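Glycosylation Associate Protein 1 (Streptococcus agalactiae serotype V, PDB 6OYC) probably works within the Gap1-Gap2-Gap3 complex in the glycosylation and accessory Sec secretion of bacterial surface proteins, and belongs to a GT-B-related family. Local coordinates at residues I110-K115 with I120-F125; E176-E181 with P194-H199; D276-D281 with A287-K292. One frame throughout, in Å; residues are numbered along the deposited sequence.

Contact 1: residues I110-K115 with I120-F125; sequences IVLVKK and IAKVQF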
ATOM      1  N   ILE A 110      12.874   1.760 -18.020  1.00 27.52           N
ATOM      2  CA  ILE A 110      12.945   3.216 -18.088  1.00 27.55           C
ATOM      3  C   ILE A 110      13.371   3.619 -19.497  1.00 28.03           C
ATOM      4  O   ILE A 110      13.711   2.777 -20.331  1.00 28.47           O
ATOM      5  CB  ILE A 110      13.942   3.800 -17.066  1.00 28.46           C
ATOM      6  CG1 ILE A 110      15.364   3.389 -17.452  1.00 26.27           C
ATOM      7  CG2 ILE A 110      13.593   3.390 -15.612  1.00 27.73           C
ATOM      8  CD1 ILE A 110      16.419   4.060 -16.633  1.00 26.78           C
ATOM      9  N   VAL A 111      13.435   4.930 -19.736  1.00 27.33           N
ATOM     10  CA  VAL A 111      14.007   5.481 -20.963  1.00 28.23           C
ATOM     11  C   VAL A 111      15.260   6.272 -20.611  1.00 28.82           C
ATOM     12  O   VAL A 111      15.256   7.070 -19.667  1.00 26.62           O
ATOM     13  CB  VAL A 111      12.995   6.358 -21.729  1.00 26.18           C
ATOM     14  CG1 VAL A 111      13.675   7.003 -22.901  1.00 25.73           C
ATOM     15  CG2 VAL A 111      11.820   5.514 -22.241  1.00 25.75           C
ATOM     16  N   LEU A 112      16.339   6.028 -21.349  1.00 28.90           N
ATOM     17  CA  LEU A 112      17.549   6.833 -21.260  1.00 30.65           C
ATOM     18  C   LEU A 112      17.545   7.919 -22.334  1.00 30.72           C
ATOM     19  O   LEU A 112      17.347   7.627 -23.522  1.00 29.27           O
ATOM     20  CB  LEU A 112      18.790   5.955 -21.407  1.00 30.76           C
ATOM     21  CG  LEU A 112      18.862   4.903 -20.301  1.00 32.64           C
ATOM     22  CD1 LEU A 112      19.941   3.846 -20.613  1.00 30.03           C
ATOM     23  CD2 LEU A 112      19.105   5.586 -18.939  1.00 25.65           C
ATOM     24  N   VAL A 113      17.748   9.165 -21.906  1.00 29.33           N
ATOM     25  CA  VAL A 113      17.965  10.298 -22.797  1.00 28.18           C
ATOM     26  C   VAL A 113      19.461  10.597 -22.804  1.00 33.10           C
ATOM     27  O   VAL A 113      20.026  11.004 -21.779  1.00 32.94           O
ATOM     28  CB  VAL A 113      17.169  11.523 -22.351  1.00 28.92           C
ATOM     29  CG1 VAL A 113      17.387  12.686 -23.333  1.00 28.51           C
ATOM     30  CG2 VAL A 113      15.710  11.165 -22.222  1.00 29.69           C
ATOM     31  N   LYS A 114      20.098  10.402 -23.962  1.00 31.21           N
ATOM     32  CA  LYS A 114      21.529  10.598 -24.141  1.00 32.07           C
ATOM     33  C   LYS A 114      21.773  11.546 -25.303  1.00 33.16           C
ATOM     34  O   LYS A 114      20.916  11.730 -26.174  1.00 31.60           O
ATOM     35  CB  LYS A 114      22.279   9.276 -24.406  1.00 28.46           C
ATOM     36  CG  LYS A 114      22.216   8.244 -23.246  1.00 31.77           C
ATOM     37  CD  LYS A 114      23.306   7.155 -23.326  1.00 38.61           C
ATOM     38  CE  LYS A 114      23.013   6.028 -22.319  1.00 43.42           C
ATOM     39  NZ  LYS A 114      24.203   5.276 -21.783  1.00 39.33           N
ATOM     40  N   LYS A 115      22.970  12.129 -25.308  1.00 33.93           N
ATOM     41  CA  LYS A 115      23.425  13.012 -26.379  1.00 36.34           C
ATOM     42  C   LYS A 115      24.848  12.587 -26.727  1.00 39.91           C
ATOM     43  O   LYS A 115      25.773  12.790 -25.929  1.00 42.65           O
ATOM     44  CB  LYS A 115      23.338  14.483 -25.936  1.00 38.68           C
ATOM     45  CG  LYS A 115      23.926  15.530 -26.874  1.00 39.47           C
ATOM     46  CD  LYS A 115      23.344  15.469 -28.280  1.00 47.00           C
ATOM     47  CE  LYS A 115      23.872  16.627 -29.160  1.00 45.63           C
ATOM     48  NZ  LYS A 115      23.165  17.888 -28.848  1.00 44.73           N
ATOM     49  N   ILE A 120      21.909  12.330 -20.462  1.00 30.64           N
ATOM     50  CA  ILE A 120      21.189  13.545 -20.098  1.00 31.63           C
ATOM     51  C   ILE A 120      20.148  13.281 -19.016  1.00 32.82           C
ATOM     52  O   ILE A 120      20.014  14.067 -18.084  1.00 33.20           O
ATOM     53  CB  ILE A 120      20.532  14.183 -21.339  1.00 32.76           C
ATOM     54  CG1 ILE A 120      21.566  14.412 -22.440  1.00 32.03           C
ATOM     55  CG2 ILE A 120      19.859  15.480 -20.951  1.00 31.13           C
ATOM     56  CD1 ILE A 120      22.756  15.162 -21.955  1.00 32.46           C
ATOM     57  N   ALA A 121      19.388  12.192 -19.117  1.00 31.93           N
ATOM     58  CA  ALA A 121      18.280  12.020 -18.192  1.00 30.04           C
ATOM     59  C   ALA A 121      17.843  10.567 -18.158  1.00 31.91           C
ATOM     60  O   ALA A 121      18.084   9.801 -19.094  1.00 29.66           O
ATOM     61  CB  ALA A 121      17.091  12.911 -18.561  1.00 27.60           C
ATOM     62  N   LYS A 122      17.197  10.207 -17.046  1.00 29.38           N
ATOM     63  CA  LYS A 122      16.489   8.944 -16.904  1.00 27.16           C
ATOM     64  C   LYS A 122      15.024   9.254 -16.651  1.00 27.99           C
ATOM     65  O   LYS A 122      14.699  10.051 -15.772  1.00 29.34           O
ATOM     66  CB  LYS A 122      17.061   8.105 -15.779  1.00 24.68           C
ATOM     67  CG  LYS A 122      18.497   7.775 -15.957  1.00 28.96           C
ATOM     68  CD  LYS A 122      18.948   6.684 -14.988  1.00 25.85           C
ATOM     69  CE  LYS A 122      20.477   6.527 -15.030  1.00 34.42           C
ATOM     70  NZ  LYS A 122      20.984   5.214 -14.466  1.00 35.03           N
ATOM     71  N   VAL A 123      14.146   8.648 -17.435  1.00 28.83           N
ATOM     72  CA  VAL A 123      12.725   8.951 -17.402  1.00 28.64           C
ATOM     73  C   VAL A 123      12.023   7.812 -16.692  1.00 27.14           C
ATOM     74  O   VAL A 123      12.229   6.648 -17.044  1.00 27.89           O
ATOM     75  CB  VAL A 123      12.178   9.154 -18.822  1.00 29.10           C
ATOM     76  CG1 VAL A 123      10.683   9.401 -18.784  1.00 24.10           C
ATOM     77  CG2 VAL A 123      12.931  10.310 -19.501  1.00 24.83           C
ATOM     78  N   GLN A 124      11.204   8.138 -15.692  1.00 26.72           N
ATOM     79  CA  GLN A 124      10.549   7.131 -14.865  1.00 27.73           C
ATOM     80  C   GLN A 124       9.042   7.242 -15.002  1.00 30.66           C
ATOM     81  O   GLN A 124       8.492   8.351 -15.084  1.00 25.17           O
ATOM     82  CB  GLN A 124      10.948   7.260 -13.396  1.00 24.88           C
ATOM     83  CG  GLN A 124      12.390   6.781 -13.120  1.00 24.46           C
ATOM     84  CD  GLN A 124      12.462   5.291 -12.868  1.00 28.01           C
ATOM     85  OE1 GLN A 124      11.454   4.581 -12.995  1.00 25.91           O
ATOM     86  NE2 GLN A 124      13.649   4.802 -12.486  1.00 24.37           N
ATOM     87  N   PHE A 125       8.380   6.081 -15.014  1.00 27.39           N
ATOM     88  CA  PHE A 125       6.940   6.003 -15.205  1.00 29.53           C
ATOM     89  C   PHE A 125       6.271   5.386 -13.983  1.00 31.22           C
ATOM     90  O   PHE A 125       6.843   4.530 -13.303  1.00 31.50           O
ATOM     91  CB  PHE A 125       6.599   5.209 -16.478  1.00 30.63           C
ATOM     92  CG  PHE A 125       7.276   5.748 -17.708  1.00 27.19           C
ATOM     93  CD1 PHE A 125       8.555   5.323 -18.062  1.00 30.10           C
ATOM     94  CD2 PHE A 125       6.671   6.724 -18.469  1.00 29.03           C
ATOM     95  CE1 PHE A 125       9.200   5.842 -19.184  1.00 25.81           C
ATOM     96  CE2 PHE A 125       7.296   7.234 -19.590  1.00 31.27           C
ATOM     97  CZ  PHE A 125       8.568   6.788 -19.944  1.00 29.47           C
TER

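Contact 2: residues E176-E181 with P194-H199; sequences ERIMRE and PKKAIH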
ATOM      1  N   GLU A 176       5.984  29.312 -10.849  1.00 35.43           N
ATOM      2  CA  GLU A 176       6.495  30.147  -9.759  1.00 36.45           C
ATOM      3  C   GLU A 176       6.834  29.309  -8.526  1.00 30.73           C
ATOM      4  O   GLU A 176       6.067  28.437  -8.111  1.00 31.67           O
ATOM      5  CB  GLU A 176       5.464  31.220  -9.370  1.00 35.89           C
ATOM      6  CG  GLU A 176       6.044  32.250  -8.411  1.00 36.93           C
ATOM      7  CD  GLU A 176       5.054  33.324  -7.992  1.00 45.26           C
ATOM      8  OE1 GLU A 176       3.822  33.081  -8.068  1.00 46.16           O
ATOM      9  OE2 GLU A 176       5.517  34.413  -7.576  1.00 44.66           O
ATOM     10  N   ARG A 177       7.978  29.596  -7.925  1.00 29.15           N
ATOM     11  CA  ARG A 177       8.384  28.903  -6.715  1.00 31.45           C
ATOM     12  C   ARG A 177       7.598  29.409  -5.510  1.00 32.31           C
ATOM     13  O   ARG A 177       7.591  30.609  -5.223  1.00 33.58           O
ATOM     14  CB  ARG A 177       9.879  29.080  -6.476  1.00 31.65           C
ATOM     15  CG  ARG A 177      10.353  28.286  -5.261  1.00 35.32           C
ATOM     16  CD  ARG A 177      11.850  28.222  -5.213  1.00 35.21           C
ATOM     17  NE  ARG A 177      12.423  29.505  -4.847  1.00 42.78           N
ATOM     18  CZ  ARG A 177      13.486  30.038  -5.438  1.00 45.17           C
ATOM     19  NH1 ARG A 177      14.082  29.382  -6.422  1.00 43.71           N
ATOM     20  NH2 ARG A 177      13.953  31.225  -5.042  1.00 49.65           N
ATOM     21  N   ILE A 178       6.940  28.500  -4.800  1.00 31.41           N
ATOM     22  CA  ILE A 178       6.258  28.889  -3.568  1.00 34.24           C
ATOM     23  C   ILE A 178       7.184  28.788  -2.372  1.00 32.96           C
ATOM     24  O   ILE A 178       7.187  29.669  -1.512  1.00 34.86           O
ATOM     25  CB  ILE A 178       4.995  28.047  -3.343  1.00 31.12           C
ATOM     26  CG1 ILE A 178       4.061  28.165  -4.546  1.00 29.70           C
ATOM     27  CG2 ILE A 178       4.322  28.481  -2.064  1.00 34.66           C
ATOM     28  CD1 ILE A 178       3.569  29.544  -4.791  1.00 36.30           C
ATOM     29  N   MET A 179       7.976  27.725  -2.290  1.00 32.24           N
ATOM     30  CA  MET A 179       8.872  27.580  -1.151  1.00 35.57           C
ATOM     31  C   MET A 179      10.030  26.677  -1.535  1.00 31.74           C
ATOM     32  O   MET A 179       9.930  25.862  -2.458  1.00 35.70           O
ATOM     33  CB  MET A 179       8.147  27.023   0.079  1.00 33.69           C
ATOM     34  CG  MET A 179       7.643  25.617  -0.134  1.00 33.04           C
ATOM     35  SD  MET A 179       6.796  24.898   1.258  1.00 44.24           S
ATOM     36  CE  MET A 179       6.295  23.337   0.549  1.00 35.61           C
ATOM     37  N   ARG A 180      11.133  26.841  -0.815  1.00 31.19           N
ATOM     38  CA  ARG A 180      12.306  25.988  -0.940  1.00 32.85           C
ATOM     39  C   ARG A 180      12.567  25.293   0.391  1.00 33.93           C
ATOM     40  O   ARG A 180      12.584  25.947   1.441  1.00 36.26           O
ATOM     41  CB  ARG A 180      13.528  26.796  -1.369  1.00 32.16           C
ATOM     42  CG  ARG A 180      14.844  26.071  -1.147  1.00 36.13           C
ATOM     43  CD  ARG A 180      16.008  26.862  -1.731  1.00 35.10           C
ATOM     44  NE  ARG A 180      15.722  27.295  -3.092  1.00 35.79           N
ATOM     45  CZ  ARG A 180      16.596  27.925  -3.865  1.00 40.91           C
ATOM     46  NH1 ARG A 180      17.816  28.179  -3.407  1.00 40.62           N
ATOM     47  NH2 ARG A 180      16.259  28.284  -5.099  1.00 37.69           N
ATOM     48  N   GLU A 181      12.750  23.976   0.343  1.00 31.32           N
ATOM     49  CA  GLU A 181      13.021  23.139   1.508  1.00 31.25           C
ATOM     50  C   GLU A 181      14.432  22.594   1.375  1.00 33.26           C
ATOM     51  O   GLU A 181      14.720  21.864   0.423  1.00 33.28           O
ATOM     52  CB  GLU A 181      12.023  21.975   1.618  1.00 29.69           C
ATOM     53  CG  GLU A 181      12.312  21.008   2.779  1.00 28.43           C
ATOM     54  CD  GLU A 181      11.523  19.686   2.710  1.00 30.91           C
ATOM     55  OE1 GLU A 181      10.917  19.338   1.662  1.00 30.09           O
ATOM     56  OE2 GLU A 181      11.503  18.984   3.732  1.00 27.23           O
ATOM     57  N   PRO A 194       8.934  35.366  -0.677  1.00 36.95           N
ATOM     58  CA  PRO A 194       8.462  36.575   0.031  1.00 36.07           C
ATOM     59  C   PRO A 194       7.211  37.181  -0.576  1.00 37.90           C
ATOM     60  O   PRO A 194       6.421  37.807   0.148  1.00 32.78           O
ATOM     61  CB  PRO A 194       9.654  37.536  -0.069  1.00 35.84           C
ATOM     62  CG  PRO A 194      10.847  36.651  -0.377  1.00 40.50           C
ATOM     63  CD  PRO A 194      10.321  35.485  -1.163  1.00 35.98           C
ATOM     64  N   LYS A 195       6.991  36.990  -1.882  1.00 34.45           N
ATOM     65  CA  LYS A 195       5.768  37.476  -2.510  1.00 36.68           C
ATOM     66  C   LYS A 195       4.530  36.708  -2.084  1.00 36.21           C
ATOM     67  O   LYS A 195       3.419  37.132  -2.412  1.00 37.91           O
ATOM     68  CB  LYS A 195       5.906  37.420  -4.024  1.00 37.66           C
ATOM     69  CG  LYS A 195       6.877  38.455  -4.542  1.00 38.41           C
ATOM     70  CD  LYS A 195       7.336  38.113  -5.939  1.00 45.11           C
ATOM     71  CE  LYS A 195       7.176  39.332  -6.832  1.00 53.45           C
ATOM     72  NZ  LYS A 195       7.864  40.513  -6.227  1.00 50.64           N
ATOM     73  N   LYS A 196       4.692  35.598  -1.372  1.00 33.96           N
ATOM     74  CA  LYS A 196       3.579  34.806  -0.878  1.00 34.74           C
ATOM     75  C   LYS A 196       3.448  34.881   0.633  1.00 35.74           C
ATOM     76  O   LYS A 196       2.530  34.270   1.189  1.00 34.55           O
ATOM     77  CB  LYS A 196       3.740  33.339  -1.312  1.00 37.79           C
ATOM     78  CG  LYS A 196       3.982  33.160  -2.803  1.00 36.01           C
ATOM     79  CD  LYS A 196       2.788  33.618  -3.607  1.00 34.49           C
ATOM     80  CE  LYS A 196       3.017  33.363  -5.072  1.00 40.00           C
ATOM     81  NZ  LYS A 196       1.752  33.426  -5.870  1.00 43.18           N
ATOM     82  N   ALA A 197       4.339  35.629   1.304  1.00 38.05           N
ATOM     83  CA  ALA A 197       4.361  35.693   2.770  1.00 39.09           C
ATOM     84  C   ALA A 197       3.012  36.051   3.362  1.00 36.76           C
ATOM     85  O   ALA A 197       2.713  35.669   4.499  1.00 38.76           O
ATOM     86  CB  ALA A 197       5.395  36.705   3.259  1.00 37.19           C
ATOM     87  N   ILE A 198       2.195  36.785   2.618  1.00 35.39           N
ATOM     88  CA  ILE A 198       0.811  37.059   2.991  1.00 39.06           C
ATOM     89  C   ILE A 198       0.081  35.822   3.533  1.00 41.30           C
ATOM     90  O   ILE A 198      -0.597  35.886   4.563  1.00 38.74           O
ATOM     91  CB  ILE A 198       0.078  37.672   1.770  1.00 47.34           C
ATOM     92  CG1 ILE A 198      -1.255  38.269   2.178  1.00 46.15           C
ATOM     93  CG2 ILE A 198      -0.022  36.709   0.586  1.00 44.29           C
ATOM     94  CD1 ILE A 198      -1.073  39.324   3.179  1.00 45.07           C
ATOM     95  N   HIS A 199       0.241  34.673   2.882  1.00 40.93           N
ATOM     96  CA  HIS A 199      -0.524  33.488   3.245  1.00 38.99           C
ATOM     97  C   HIS A 199       0.096  32.689   4.390  1.00 37.60           C
ATOM     98  O   HIS A 199      -0.439  31.637   4.745  1.00 37.26           O
ATOM     99  CB  HIS A 199      -0.706  32.585   2.024  1.00 40.20           C
ATOM    100  CG  HIS A 199      -1.225  33.301   0.819  1.00 44.80           C
ATOM    101  ND1 HIS A 199      -2.494  33.835   0.763  1.00 45.92           N
ATOM    102  CD2 HIS A 199      -0.652  33.571  -0.379  1.00 49.16           C
ATOM    103  CE1 HIS A 199      -2.677  34.413  -0.412  1.00 48.79           C
ATOM    104  NE2 HIS A 199      -1.575  34.267  -1.126  1.00 52.55           N
TER

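Contact 3: residues D276-D281 with A287-K292; sequences DAIICD and AQLKEK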
ATOM      1  N   ASP A 276     -12.340   9.393  21.681  1.00 36.25           N
ATOM      2  CA  ASP A 276     -13.682   8.940  22.021  1.00 39.05           C
ATOM      3  C   ASP A 276     -13.872   7.455  21.726  1.00 41.59           C
ATOM      4  O   ASP A 276     -14.709   6.816  22.377  1.00 45.68           O
ATOM      5  CB  ASP A 276     -14.738   9.777  21.283  1.00 40.01           C
ATOM      6  CG  ASP A 276     -14.677  11.255  21.666  1.00 42.48           C
ATOM      7  OD1 ASP A 276     -15.136  11.595  22.779  1.00 44.58           O
ATOM      8  OD2 ASP A 276     -14.150  12.073  20.871  1.00 40.24           O
ATOM      9  N   ALA A 277     -13.114   6.899  20.776  1.00 37.32           N
ATOM     10  CA  ALA A 277     -13.103   5.461  20.509  1.00 37.67           C
ATOM     11  C   ALA A 277     -11.796   5.092  19.818  1.00 37.71           C
ATOM     12  O   ALA A 277     -11.126   5.939  19.216  1.00 34.54           O
ATOM     13  CB  ALA A 277     -14.299   5.020  19.654  1.00 36.91           C
ATOM     14  N   ILE A 278     -11.435   3.812  19.925  1.00 36.94           N
ATOM     15  CA  ILE A 278     -10.241   3.276  19.289  1.00 33.73           C
ATOM     16  C   ILE A 278     -10.655   2.127  18.385  1.00 38.30           C
ATOM     17  O   ILE A 278     -11.466   1.283  18.781  1.00 41.48           O
ATOM     18  CB  ILE A 278      -9.195   2.820  20.320  1.00 35.75           C
ATOM     19  CG1 ILE A 278      -8.739   4.012  21.170  1.00 36.81           C
ATOM     20  CG2 ILE A 278      -8.005   2.197  19.621  1.00 30.48           C
ATOM     21  CD1 ILE A 278      -8.184   3.628  22.506  1.00 36.48           C
ATOM     22  N   ILE A 279     -10.124   2.120  17.165  1.00 35.64           N
ATOM     23  CA  ILE A 279     -10.271   1.025  16.211  1.00 38.09           C
ATOM     24  C   ILE A 279      -8.935   0.310  16.089  1.00 39.28           C
ATOM     25  O   ILE A 279      -7.884   0.965  16.015  1.00 38.85           O
ATOM     26  CB  ILE A 279     -10.687   1.525  14.814  1.00 36.50           C
ATOM     27  CG1 ILE A 279     -12.053   2.194  14.818  1.00 36.83           C
ATOM     28  CG2 ILE A 279     -10.661   0.364  13.807  1.00 39.67           C
ATOM     29  CD1 ILE A 279     -12.281   3.009  13.557  1.00 36.65           C
ATOM     30  N   CYS A 280      -8.963  -1.020  16.012  1.00 33.60           N
ATOM     31  CA  CYS A 280      -7.778  -1.680  15.480  1.00 40.82           C
ATOM     32  C   CYS A 280      -8.156  -2.915  14.680  1.00 38.48           C
ATOM     33  O   CYS A 280      -9.276  -3.434  14.761  1.00 40.11           O
ATOM     34  CB  CYS A 280      -6.765  -2.050  16.567  1.00 42.66           C
ATOM     35  SG  CYS A 280      -7.495  -2.906  17.889  1.00 60.13           S
ATOM     36  N   ASP A 281      -7.189  -3.361  13.886  1.00 37.38           N
ATOM     37  CA  ASP A 281      -7.353  -4.520  13.027  1.00 38.75           C
ATOM     38  C   ASP A 281      -7.107  -5.842  13.750  1.00 41.44           C
ATOM     39  O   ASP A 281      -7.401  -6.900  13.186  1.00 43.87           O
ATOM     40  CB  ASP A 281      -6.410  -4.408  11.818  1.00 34.29           C
ATOM     41  CG  ASP A 281      -4.942  -4.380  12.213  1.00 37.38           C
ATOM     42  OD1 ASP A 281      -4.577  -3.661  13.164  1.00 39.67           O
ATOM     43  OD2 ASP A 281      -4.135  -5.093  11.582  1.00 40.84           O
ATOM     44  N   ALA A 287      -7.199  -6.366  22.868  1.00 44.11           N
ATOM     45  CA  ALA A 287      -7.239  -6.832  24.245  1.00 42.96           C
ATOM     46  C   ALA A 287      -6.231  -6.090  25.109  1.00 47.98           C
ATOM     47  O   ALA A 287      -6.557  -5.655  26.223  1.00 51.69           O
ATOM     48  CB  ALA A 287      -6.984  -8.339  24.292  1.00 41.64           C
ATOM     49  N   GLN A 288      -4.994  -5.941  24.625  1.00 44.21           N
ATOM     50  CA  GLN A 288      -4.034  -5.131  25.373  1.00 48.74           C
ATOM     51  C   GLN A 288      -4.566  -3.727  25.612  1.00 48.52           C
ATOM     52  O   GLN A 288      -4.452  -3.194  26.721  1.00 50.35           O
ATOM     53  CB  GLN A 288      -2.694  -5.055  24.648  1.00 49.16           C
ATOM     54  CG  GLN A 288      -1.877  -6.338  24.607  1.00 49.48           C
ATOM     55  CD  GLN A 288      -0.600  -6.144  23.808  1.00 50.16           C
ATOM     56  OE1 GLN A 288      -0.583  -6.349  22.595  1.00 50.17           O
ATOM     57  NE2 GLN A 288       0.466  -5.721  24.481  1.00 55.60           N
ATOM     58  N   LEU A 289      -5.147  -3.108  24.583  1.00 47.79           N
ATOM     59  CA  LEU A 289      -5.695  -1.765  24.742  1.00 48.40           C
ATOM     60  C   LEU A 289      -6.791  -1.743  25.801  1.00 49.05           C
ATOM     61  O   LEU A 289      -6.732  -0.959  26.753  1.00 51.46           O
ATOM     62  CB  LEU A 289      -6.229  -1.259  23.407  1.00 47.03           C
ATOM     63  CG  LEU A 289      -5.151  -0.663  22.511  1.00 47.88           C
ATOM     64  CD1 LEU A 289      -5.688  -0.492  21.108  1.00 43.60           C
ATOM     65  CD2 LEU A 289      -4.695   0.667  23.089  1.00 48.54           C
ATOM     66  N   LYS A 290      -7.799  -2.609  25.649  1.00 50.61           N
ATOM     67  CA  LYS A 290      -8.874  -2.698  26.632  1.00 51.20           C
ATOM     68  C   LYS A 290      -8.338  -2.965  28.033  1.00 56.81           C
ATOM     69  O   LYS A 290      -8.912  -2.495  29.021  1.00 58.15           O
ATOM     70  CB  LYS A 290      -9.852  -3.805  26.232  1.00 48.57           C
ATOM     71  CG  LYS A 290     -10.849  -3.433  25.151  1.00 49.69           C
ATOM     72  CD  LYS A 290     -11.990  -2.550  25.689  1.00 58.91           C
ATOM     73  CE  LYS A 290     -13.275  -2.726  24.852  1.00 61.38           C
ATOM     74  NZ  LYS A 290     -14.304  -1.653  25.099  1.00 56.21           N
ATOM     75  N   GLU A 291      -7.241  -3.718  28.137  1.00 54.90           N
ATOM     76  CA  GLU A 291      -6.613  -3.950  29.431  1.00 54.45           C
ATOM     77  C   GLU A 291      -6.101  -2.651  30.034  1.00 59.22           C
ATOM     78  O   GLU A 291      -6.284  -2.402  31.232  1.00 63.67           O
ATOM     79  CB  GLU A 291      -5.469  -4.951  29.270  1.00 61.90           C
ATOM     80  CG  GLU A 291      -4.718  -5.333  30.541  1.00 67.09           C
ATOM     81  CD  GLU A 291      -3.989  -6.677  30.395  1.00 79.55           C
ATOM     82  OE1 GLU A 291      -3.972  -7.466  31.369  1.00 80.66           O
ATOM     83  OE2 GLU A 291      -3.442  -6.947  29.297  1.00 77.14           O
ATOM     84  N   LYS A 292      -5.472  -1.800  29.221  1.00 54.20           N
ATOM     85  CA  LYS A 292      -4.739  -0.685  29.795  1.00 50.97           C
ATOM     86  C   LYS A 292      -5.563   0.585  29.919  1.00 52.66           C
ATOM     87  O   LYS A 292      -5.284   1.397  30.804  1.00 53.46           O
ATOM     88  CB  LYS A 292      -3.469  -0.393  28.989  1.00 52.57           C
ATOM     89  CG  LYS A 292      -2.476   0.507  29.756  1.00 55.05           C
ATOM     90  CD  LYS A 292      -1.110   0.543  29.093  1.00 52.10           C
ATOM     91  CE  LYS A 292      -0.121   1.395  29.882  1.00 46.60           C
ATOM     92  NZ  LYS A 292       1.253   1.420  29.256  1.00 49.63           N
TER

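Contact 1: residues I110-K115 with I120-F125
V113 and A121, with V111 and V123 next to them, make up the tight side of this contact. CB of V113 lies 4.0 Å from CB of A121, and the CG2 methyls of V113 and V123 meet diagonally across the strand pair at the same 4.0 Å separation. In V113 the CG1 methyl stands opposite the backbone N (chi1 -178°), which turns CG2 toward V123 and brings CG1 to the CB of I120. V111 adds its own CG2, which touches the rim of the F125 ring close to the ring plane. F93, W98 and F104 pack on this same group, and the four small residues are buried.

The two strands are the arms of a beta hairpin within a long antiparallel meander, with their N-to-C directions 167° apart over these short segments, and are flanked by strands 103-106 and 131-138. V111 with V123 is a hydrogen-bonded pair, in which V123 N reaches V111 O at 3.0 Å while the return bond is weak. Toward the turn a classic beta bulge places both I120 and A121 against V113. V113 O accepts two bonds, from I120 N at 2.7 Å and from A121 N at 3.0 Å.

L112 and K122 point to the other face, and with I110 they stay partly exposed. L112 and K122 run side by side in the same direction, L112 CD2 lying 3.7 Å from K122 CG, and the extended lysine also passes CD1 of I110. A bend at chi2 (-86°) folds the amide of the buried Q124 back so that NE2 comes to 3.4 Å from CG2 of I110; this nitrogen is hydrogen-bonded to Y23. At the turn end K115 lays its CB 3.9 Å from CG1 of I120, while its amine leads away to the carbonyl O of E100.

Contact 2: residues E176-E181 with P194-H199
E176 and K196 come from opposite directions and form a salt bridge that ties the residue just ahead of strand 177-182 to a 3-10 segment, P194-H199. The strand lies near the far end of the long antiparallel sheet, and the 3-10 segment is in the loop joining its last two strands, 190-192 and 204-205. Just past E176 the strand carries a classic beta bulge, I178 and M179 both facing Y170.

The glutamate extends straight from the backbone, with CG anti to N (chi1 -170°), and presents its carboxylate to the lysine. K196 instead bends at chi2 (-64°), so that the outer chain runs past the tip of I178 toward the E176 carboxylate. There it crosses I178 at about a right angle: the isoleucine directs CD1 against the aliphatic chain, 3.9 Å from K196 CE and 4.1 Å from K196 CG. One methyl thus packs on the aliphatic part of the lysine while its amine serves acidic partners.

The stronger of these partners is E82, whose carboxylate also forms a salt bridge with the same NZ, so the positive charge is probably shared between two acids. N193 links the two segments, its ND2 bonding R177 O and its OD1 bonding K195 N. The hydrogen bond to E176 is weak, for OE1 lies alongside the end of the lysine, 3.0 Å from NZ and 3.1 Å from CE.

Contact 3: residues D276-D281 with A287-K292
L289 meets I278 and C280 in a purely apolar contact between a helix and the strand beneath it. Within segment 287-292 of helix 283-292, L289 is the residue that reaches strand 277-280; I278 and C280, two residues apart and hence on the same face of the strand, both direct their side chains toward the helix.

From CB the leucine side chain starts toward the sheet, but L289 CB is still 5.3 Å from I278 CD1 and does not touch the strand segment. CG follows, set anti to the carbonyl carbon (chi1 -83°), and L289 CG remains 5.0 Å from the I278 CG2 methyl. The touching is left to the first of the two branches. L289 CD1 continues the chain outward, nearly anti to CA (chi2 167°), and comes to 3.8 Å from I278 CG2, the two side chains meeting at a slant. L289 CD1 also lies 4.4 Å from C280 SG, so this methyl rests above the strand between the two residues. The other branch diverges and is farther off, L289 CD2 standing 4.6 Å from I278 CD1.

Other residues close over the leucine: V265 and L266 from helix 262-267, and L272 from helix 269-273. L289, I278 and C280 are all buried. The arrangement belongs to a beta-alpha-beta unit of the parallel sheet, consistent with the Rossmann-like architecture of GT-B proteins. Strand 277-280 lies between strands 250-255 and 297-299, its I278 sharing backbone bonds with P296 and V298, and helix 283-292 packs on its face, L289 meeting helices 262-267 and 269-273.

How the contacts relate
Contacts 1 and 2 reach the same ten-stranded antiparallel sheet, with centres 31 Å apart, one near its beginning and the other near its far end. Contact 3 belongs to a separate parallel sheet and lies on the opposite side of the chain's centre from contact 1, their centres 49 Å apart. Chemistry follows place: contact 1 depends on backbone bonding and has one buried and one partly exposed face, contact 2 is a small peripheral meeting governed by charge, and contact 3 is wholly buried and joined, between its two segments, by methyl and sulfur packing. None of the three touches another, and they follow in series along the chain.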